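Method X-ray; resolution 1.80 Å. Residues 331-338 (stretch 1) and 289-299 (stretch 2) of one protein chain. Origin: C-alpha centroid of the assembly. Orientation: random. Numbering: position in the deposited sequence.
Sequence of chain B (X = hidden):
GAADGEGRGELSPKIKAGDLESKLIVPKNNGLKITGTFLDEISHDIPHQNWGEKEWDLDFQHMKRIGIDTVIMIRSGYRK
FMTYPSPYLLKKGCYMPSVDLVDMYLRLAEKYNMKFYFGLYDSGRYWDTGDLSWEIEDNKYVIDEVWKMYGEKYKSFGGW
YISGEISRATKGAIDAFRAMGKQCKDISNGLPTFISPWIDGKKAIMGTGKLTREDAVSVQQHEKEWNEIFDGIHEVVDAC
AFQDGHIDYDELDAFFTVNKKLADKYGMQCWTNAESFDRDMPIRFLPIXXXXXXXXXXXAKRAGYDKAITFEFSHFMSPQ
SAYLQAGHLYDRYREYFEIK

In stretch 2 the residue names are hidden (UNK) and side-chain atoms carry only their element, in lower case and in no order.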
ATOM      1  N   ASP B 331      11.930  -1.882  17.167  1.00 13.49           N
ATOM      2  CA  ASP B 331      12.751  -1.039  18.047  1.00 13.93           C
ATOM      3  C   ASP B 331      11.919  -0.436  19.182  1.00 17.46           C
ATOM      4  O   ASP B 331      12.360  -0.465  20.312  1.00 15.75           O
ATOM      5  CB  ASP B 331      13.425   0.062  17.252  1.00 15.86           C
ATOM      6  CG  ASP B 331      14.466  -0.408  16.255  1.00 28.23           C
ATOM      7  OD1 ASP B 331      14.891  -1.590  16.346  1.00 25.81           O
ATOM      8  OD2 ASP B 331      14.819   0.390  15.347  1.00 26.14           O
ATOM      9  N   ARG B 332      10.724   0.082  18.892  1.00 14.58           N
ATOM     10  CA  ARG B 332       9.849   0.655  19.954  1.00 13.66           C
ATOM     11  C   ARG B 332       9.439  -0.420  20.951  1.00 17.26           C
ATOM     12  O   ARG B 332       9.375  -0.161  22.162  1.00 13.76           O
ATOM     13  CB  ARG B 332       8.595   1.304  19.358  1.00 14.73           C
ATOM     14  CG  ARG B 332       8.805   2.424  18.346  1.00 15.08           C
ATOM     15  CD  ARG B 332       9.415   3.718  18.884  1.00 16.48           C
ATOM     16  NE  ARG B 332      10.846   3.620  19.193  1.00 17.51           N
ATOM     17  CZ  ARG B 332      11.841   3.515  18.312  1.00 19.42           C
ATOM     18  NH1 ARG B 332      11.598   3.542  17.001  1.00 17.86           N
ATOM     19  NH2 ARG B 332      13.086   3.398  18.730  1.00 21.50           N
ATOM     20  N   TYR B 333       9.161  -1.630  20.445  1.00 14.14           N
ATOM     21  CA  TYR B 333       8.788  -2.800  21.254  1.00 14.80           C
ATOM     22  C   TYR B 333       9.925  -3.191  22.186  1.00 18.65           C
ATOM     23  O   TYR B 333       9.723  -3.365  23.399  1.00 16.76           O
ATOM     24  CB  TYR B 333       8.401  -3.943  20.311  1.00 14.61           C
ATOM     25  CG  TYR B 333       7.970  -5.199  20.999  1.00 15.74           C
ATOM     26  CD1 TYR B 333       8.896  -6.156  21.376  1.00 16.87           C
ATOM     27  CD2 TYR B 333       6.629  -5.437  21.283  1.00 16.75           C
ATOM     28  CE1 TYR B 333       8.503  -7.327  22.026  1.00 14.84           C
ATOM     29  CE2 TYR B 333       6.218  -6.630  21.884  1.00 17.27           C
ATOM     30  CZ  TYR B 333       7.162  -7.557  22.279  1.00 20.06           C
ATOM     31  OH  TYR B 333       6.771  -8.684  22.942  1.00 19.26           O
ATOM     32  N   ARG B 334      11.137  -3.283  21.659  1.00 16.71           N
ATOM     33  CA  ARG B 334      12.294  -3.611  22.486  1.00 14.77           C
ATOM     34  C   ARG B 334      12.570  -2.575  23.538  1.00 19.51           C
ATOM     35  O   ARG B 334      13.026  -2.919  24.637  1.00 17.85           O
ATOM     36  CB  ARG B 334      13.558  -3.781  21.623  1.00 17.44           C
ATOM     37  CG  ARG B 334      13.561  -5.064  20.806  1.00 19.22           C
ATOM     38  CD  ARG B 334      14.955  -5.544  20.521  1.00 25.44           C
ATOM     39  NE  ARG B 334      15.705  -4.530  19.792  1.00 29.70           N
ATOM     40  CZ  ARG B 334      16.720  -3.808  20.266  1.00 40.10           C
ATOM     41  NH1 ARG B 334      17.134  -3.965  21.520  1.00 40.11           N
ATOM     42  NH2 ARG B 334      17.338  -2.937  19.488  1.00 38.91           N
ATOM     43  N   GLU B 335      12.354  -1.293  23.209  1.00 15.62           N
ATOM     44  CA  GLU B 335      12.567  -0.240  24.183  1.00 16.62           C
ATOM     45  C   GLU B 335      11.573  -0.334  25.364  1.00 18.97           C
ATOM     46  O   GLU B 335      11.953  -0.261  26.524  1.00 18.77           O
ATOM     47  CB  GLU B 335      12.458   1.141  23.494  1.00 19.00           C
ATOM     48  CG  GLU B 335      13.703   1.427  22.690  1.00 30.66           C
ATOM     49  CD  GLU B 335      13.700   2.698  21.864  1.00 50.18           C
ATOM     50  OE1 GLU B 335      12.649   3.375  21.833  1.00 28.03           O
ATOM     51  OE2 GLU B 335      14.697   2.944  21.146  1.00 38.58           O
ATOM     52  N   TYR B 336      10.316  -0.553  25.071  1.00 14.52           N
ATOM     53  CA  TYR B 336       9.259  -0.673  26.086  1.00 14.32           C
ATOM     54  C   TYR B 336       9.432  -1.883  26.964  1.00 18.62           C
ATOM     55  O   TYR B 336       9.169  -1.783  28.160  1.00 18.80           O
ATOM     56  CB  TYR B 336       7.903  -0.707  25.372  1.00 14.03           C
ATOM     57  CG  TYR B 336       6.706  -0.924  26.269  1.00 16.26           C
ATOM     58  CD1 TYR B 336       6.143   0.128  26.988  1.00 18.81           C
ATOM     59  CD2 TYR B 336       6.146  -2.185  26.420  1.00 17.73           C
ATOM     60  CE1 TYR B 336       5.032  -0.077  27.812  1.00 19.34           C
ATOM     61  CE2 TYR B 336       5.055  -2.402  27.269  1.00 18.72           C
ATOM     62  CZ  TYR B 336       4.470  -1.341  27.912  1.00 20.66           C
ATOM     63  OH  TYR B 336       3.380  -1.603  28.709  1.00 18.91           O
ATOM     64  N   PHE B 337       9.918  -3.004  26.400  1.00 17.47           N
ATOM     65  CA  PHE B 337      10.115  -4.240  27.118  1.00 18.50           C
ATOM     66  C   PHE B 337      11.546  -4.447  27.590  1.00 23.06           C
ATOM     67  O   PHE B 337      11.824  -5.487  28.171  1.00 20.77           O
ATOM     68  CB  PHE B 337       9.670  -5.421  26.252  1.00 19.32           C
ATOM     69  CG  PHE B 337       8.168  -5.563  26.255  1.00 18.65           C
ATOM     70  CD1 PHE B 337       7.484  -5.849  27.435  1.00 19.90           C
ATOM     71  CD2 PHE B 337       7.448  -5.484  25.085  1.00 18.05           C
ATOM     72  CE1 PHE B 337       6.094  -6.024  27.438  1.00 19.95           C
ATOM     73  CE2 PHE B 337       6.047  -5.603  25.092  1.00 21.14           C
ATOM     74  CZ  PHE B 337       5.377  -5.855  26.272  1.00 18.45           C
ATOM     75  N   GLU B 338      12.424  -3.480  27.368  1.00 18.36           N
ATOM     76  CA  GLU B 338      13.823  -3.484  27.781  1.00 20.46           C
ATOM     77  C   GLU B 338      14.527  -4.758  27.301  1.00 27.02           C
ATOM     78  O   GLU B 338      15.234  -5.421  28.050  1.00 25.71           O
ATOM     79  CB  GLU B 338      13.937  -3.290  29.304  1.00 21.98           C
ATOM     80  CG  GLU B 338      13.436  -1.923  29.703  1.00 27.08           C
ATOM     81  CD  GLU B 338      13.806  -1.557  31.123  1.00 42.55           C
ATOM     82  OE1 GLU B 338      13.533  -2.363  32.035  1.00 40.61           O
ATOM     83  OE2 GLU B 338      14.375  -0.463  31.324  1.00 45.00           O
ATOM     84  N   UNK B 289       0.610   1.250  14.715  1.00 17.63           N
ATOM     85  CA  UNK B 289       1.201   2.225  15.608  1.00 15.84           C
ATOM     86  C   UNK B 289       1.544   1.518  16.953  1.00 17.49           C
ATOM     87  O   UNK B 289       0.681   0.883  17.567  1.00 13.89           O
ATOM     88  c   UNK B 289       0.221   3.398  15.850  1.00 15.27           C
ATOM     89  c   UNK B 289      -0.324   6.509  15.997  1.00 29.04           C
ATOM     90  n   UNK B 289      -1.104   7.722  16.407  1.00 22.16           N
ATOM     91  c   UNK B 289       0.700   4.370  16.910  1.00 17.91           C
ATOM     92  c   UNK B 289      -0.269   5.541  17.120  1.00 19.89           C
ATOM     93  N   UNK B 290       2.803   1.605  17.373  1.00 15.55           N
ATOM     94  CA  UNK B 290       3.257   0.964  18.600  1.00 15.53           C
ATOM     95  C   UNK B 290       2.306   1.198  19.789  1.00 15.32           C
ATOM     96  O   UNK B 290       1.950   0.246  20.488  1.00 15.47           O
ATOM     97  c   UNK B 290       5.396  -0.938  21.872  1.00 22.65           C
ATOM     98  c   UNK B 290       4.656   1.448  18.991  1.00 17.39           C
ATOM     99  c   UNK B 290       5.037   0.917  20.355  1.00 19.06           C
ATOM    100  c   UNK B 290       5.147   1.770  21.436  1.00 21.90           C
ATOM    101  c   UNK B 290       5.370   1.276  22.722  1.00 24.13           C
ATOM    102  c   UNK B 290       5.119  -0.450  20.589  1.00 21.38           C
ATOM    103  c   UNK B 290       5.531  -0.069  22.917  1.00 21.45           C
ATOM    104  N   UNK B 291       1.886   2.437  20.017  1.00 13.89           N
ATOM    105  CA  UNK B 291       1.011   2.713  21.189  1.00 15.65           C
ATOM    106  C   UNK B 291      -0.283   1.949  21.137  1.00 16.32           C
ATOM    107  O   UNK B 291      -0.778   1.545  22.176  1.00 15.39           O
ATOM    108  o   UNK B 291       1.654   6.171  22.374  1.00 22.39           O
ATOM    109  c   UNK B 291       1.756   4.927  22.243  1.00 25.45           C
ATOM    110  o   UNK B 291       2.590   4.237  22.886  1.00 20.87           O
ATOM    111  c   UNK B 291       0.721   4.208  21.389  1.00 18.56           C
ATOM    112  N   UNK B 292      -0.789   1.630  19.935  1.00 12.80           N
ATOM    113  CA  UNK B 292      -2.001   0.805  19.856  1.00 13.52           C
ATOM    114  C   UNK B 292      -1.696  -0.622  20.271  1.00 15.71           C
ATOM    115  O   UNK B 292      -2.478  -1.229  21.026  1.00 15.00           O
ATOM    116  c   UNK B 292      -4.104   3.615  16.223  1.00 20.82           C
ATOM    117  n   UNK B 292      -4.589   3.599  14.813  1.00 27.73           N
ATOM    118  c   UNK B 292      -2.596   0.831  18.453  1.00 15.06           C
ATOM    119  c   UNK B 292      -3.594   2.232  16.613  1.00 18.36           C
ATOM    120  c   UNK B 292      -3.182   2.191  18.080  1.00 18.21           C
ATOM    121  N   UNK B 293      -0.572  -1.177  19.791  1.00 14.18           N
ATOM    122  CA  UNK B 293      -0.162  -2.533  20.161  1.00 14.01           C
ATOM    123  C   UNK B 293       0.064  -2.576  21.690  1.00 17.62           C
ATOM    124  O   UNK B 293      -0.356  -3.518  22.375  1.00 16.47           O
ATOM    125  c   UNK B 293       0.578  -5.416  19.447  1.00 15.68           C
ATOM    126  c   UNK B 293       1.604  -4.364  19.749  1.00 16.96           C
ATOM    127  c   UNK B 293       2.858  -4.703  18.955  1.00 17.58           C
ATOM    128  c   UNK B 293       1.111  -2.945  19.434  1.00 13.78           C
ATOM    129  N   UNK B 294       0.739  -1.551  22.205  1.00 15.96           N
ATOM    130  CA  UNK B 294       1.070  -1.453  23.646  1.00 16.43           C
ATOM    131  C   UNK B 294      -0.230  -1.504  24.448  1.00 17.53           C
ATOM    132  O   UNK B 294      -0.309  -2.188  25.432  1.00 19.36           O
ATOM    133  c   UNK B 294       2.178  -0.036  25.370  1.00 29.26           C
ATOM    134  c   UNK B 294       2.845   1.245  25.765  1.00 25.72           C
ATOM    135  c   UNK B 294       1.852  -0.153  23.948  1.00 17.87           C
ATOM    136  c   UNK B 294       1.138   3.049  25.771  1.00 33.02           C
ATOM    137  n   UNK B 294       0.679   4.154  25.218  1.00 27.74           N
ATOM    138  n   UNK B 294       2.199   2.435  25.258  1.00 34.05           N
ATOM    139  n   UNK B 294       0.565   2.594  26.876  1.00 28.90           N
ATOM    140  N   UNK B 295      -1.214  -0.714  24.063  1.00 15.83           N
ATOM    141  CA  UNK B 295      -2.484  -0.690  24.815  1.00 15.57           C
ATOM    142  C   UNK B 295      -3.174  -2.068  24.810  1.00 18.03           C
ATOM    143  O   UNK B 295      -3.746  -2.463  25.824  1.00 16.03           O
ATOM    144  c   UNK B 295      -3.400   0.380  24.242  1.00 16.48           C
ATOM    145 se   UNK B 295      -4.325   3.025  23.854  0.75 30.85          SE
ATOM    146  c   UNK B 295      -2.961   1.765  24.593  1.00 23.60           C
ATOM    147  c   UNK B 295      -4.691   2.444  22.086  1.00 29.81           C
ATOM    148  N   UNK B 296      -3.082  -2.823  23.713  1.00 14.29           N
ATOM    149  CA  UNK B 296      -3.696  -4.147  23.617  1.00 13.37           C
ATOM    150  C   UNK B 296      -2.966  -5.133  24.486  1.00 18.22           C
ATOM    151  O   UNK B 296      -3.629  -5.930  25.159  1.00 17.31           O
ATOM    152  c   UNK B 296      -3.750  -4.613  22.147  1.00 14.61           C
ATOM    153  c   UNK B 296      -4.679  -3.732  21.337  1.00 20.37           C
ATOM    154  c   UNK B 296      -3.692  -4.447  19.099  1.00 15.91           C
ATOM    155  n   UNK B 296      -4.029  -4.961  17.744  1.00 16.90           N
ATOM    156  c   UNK B 296      -4.926  -4.180  19.906  1.00 23.67           C
ATOM    157  N   UNK B 297      -1.632  -5.064  24.555  1.00 14.69           N
ATOM    158  CA  UNK B 297      -0.859  -5.971  25.403  1.00 13.71           C
ATOM    159  C   UNK B 297      -1.044  -5.613  26.883  1.00 17.30           C
ATOM    160  O   UNK B 297      -1.031  -6.497  27.746  1.00 16.08           O
ATOM    161  c   UNK B 297       2.430  -6.343  23.301  1.00 15.96           C
ATOM    162  c   UNK B 297       0.504  -7.904  23.368  1.00 13.55           C
ATOM    163  c   UNK B 297       0.628  -5.952  25.009  1.00 13.33           C
ATOM    164  c   UNK B 297       0.936  -6.463  23.572  1.00 15.04           C
ATOM    165  N   UNK B 298      -1.209  -4.298  27.166  1.00 14.32           N
ATOM    166  CA  UNK B 298      -1.462  -3.836  28.530  1.00 14.25           C
ATOM    167  C   UNK B 298      -2.820  -4.370  29.023  1.00 17.23           C
ATOM    168  O   UNK B 298      -2.936  -4.788  30.162  1.00 18.27           O
ATOM    169  c   UNK B 298       0.188  -0.298  28.509  1.00 21.11           C
ATOM    170  c   UNK B 298       0.020  -1.803  28.543  1.00 14.18           C
ATOM    171  c   UNK B 298      -1.402  -2.309  28.640  1.00 14.49           C
ATOM    172  o   UNK B 298      -0.836   0.429  28.479  1.00 22.48           O
ATOM    173  o   UNK B 298       1.357   0.155  28.480  1.00 21.98           O
ATOM    174  N   UNK B 299      -3.841  -4.332  28.184  1.00 14.42           N
ATOM    175  CA  UNK B 299      -5.158  -4.861  28.541  1.00 15.68           C
ATOM    176  C   UNK B 299      -5.094  -6.379  28.782  1.00 19.58           C
ATOM    177  O   UNK B 299      -5.730  -6.882  29.710  1.00 17.20           O
ATOM    178  c   UNK B 299      -6.146  -4.541  27.450  1.00 16.55           C
TER

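Position 289 carries four carbons in a row ending in a nitrogen, and its side chain makes no contact with stretch 1. That chain is Lys289. It sits at the N-cap, right before the helix, and its backbone O accepts from the N of position 292 at 2.9 Å.

Position 290 has one carbon followed by a ring of six carbons with no hydroxyl; the ring packs against Arg332, Tyr333 and Tyr336. It is Phe290. Its CA lies 6.7 Å from the CA of Arg332, the nearest pair of CA atoms across the stretches, and its CB points toward the other helix. Arg332 CB lies over one ring face, 3.7 Å from Phe290 CG, in a CH-pi contact, while Phe290 CZ reaches Tyr336 CB at 3.5 Å. A flat, wholly apolar ring suits this place, because it packs against two side-chain bases one turn apart and also turns its edge toward the face of the Tyr336 ring.

At position 291 two carbons appear, the second bearing two oxygens, with nothing of stretch 1 in contact: Asp291. Its CB points away from stretch 1, and its carboxylate suits a pairing within its own helix, as position 294 will reveal.

Position 292 repeats the pattern of four carbons and a terminal nitrogen, out of reach of stretch 1. It is Lys292, extended, its buried amine satisfied by a hydrogen bond elsewhere in the structure.

Four carbons forked at the second, touching the Tyr333 ring, mark position 293 as leucine. Leu293 CD2 comes to 4.5 Å from Tyr333 CD2, a loose apolar contact that leaves no polar group to satisfy.

Position 294 shows three carbons, a nitrogen, then a carbon carrying two more nitrogens; its carbons lie against the Tyr336 ring. This guanidinium identifies Arg294. Arg294 CG sits over one ring face, and Arg294 CD is 3.3 Å from Tyr336 CE1. The charged end makes a salt bridge with Asp291, Arg294 NE to Asp291 OD1 at 3.0 Å. Arginine thus combines a stem for the ring with a charge for its helix neighbours.

Position 295 has two carbons, selenium and a last carbon, unbranched, without contact to stretch 1: Met295, present as selenomethionine.

Position 296, again four carbons and a nitrogen, is also out of reach. It is Lys296, its NZ likewise satisfied elsewhere.

Position 297 is another four-carbon fork; one branch end meets the ring edges of Tyr333 and Phe337. Leu297 CD1 lies 4.1 Å from both Tyr333 CE2 and Phe337 CE2, so one apolar methyl serves two aromatic rings.

Position 298 has three carbons, the third carrying two oxygens, one near the Tyr336 hydroxyl: Glu298. Its OE2 accepts a weak hydrogen bond from Tyr336 OH at 2.7 Å and another from Arg294 NH1 at 3.0 Å, part of a salt bridge within the helix.

A single carbon at position 299, out of reach of stretch 1, gives Ala299, small at a buried site.

The helices cross at 43° with axes 10.6 Å apart at closest approach, burying 380 Å². Aromatic and aliphatic packing dominates. Arg332 gives its CB to Phe290 while its guanidinium bonds Glu335, and the Tyr336 hydroxyl ties the packed rings to the Asp291, Arg294 and Glu298 charge network.

Stretch 2, residues 289-299: KFDKLRMKLEA
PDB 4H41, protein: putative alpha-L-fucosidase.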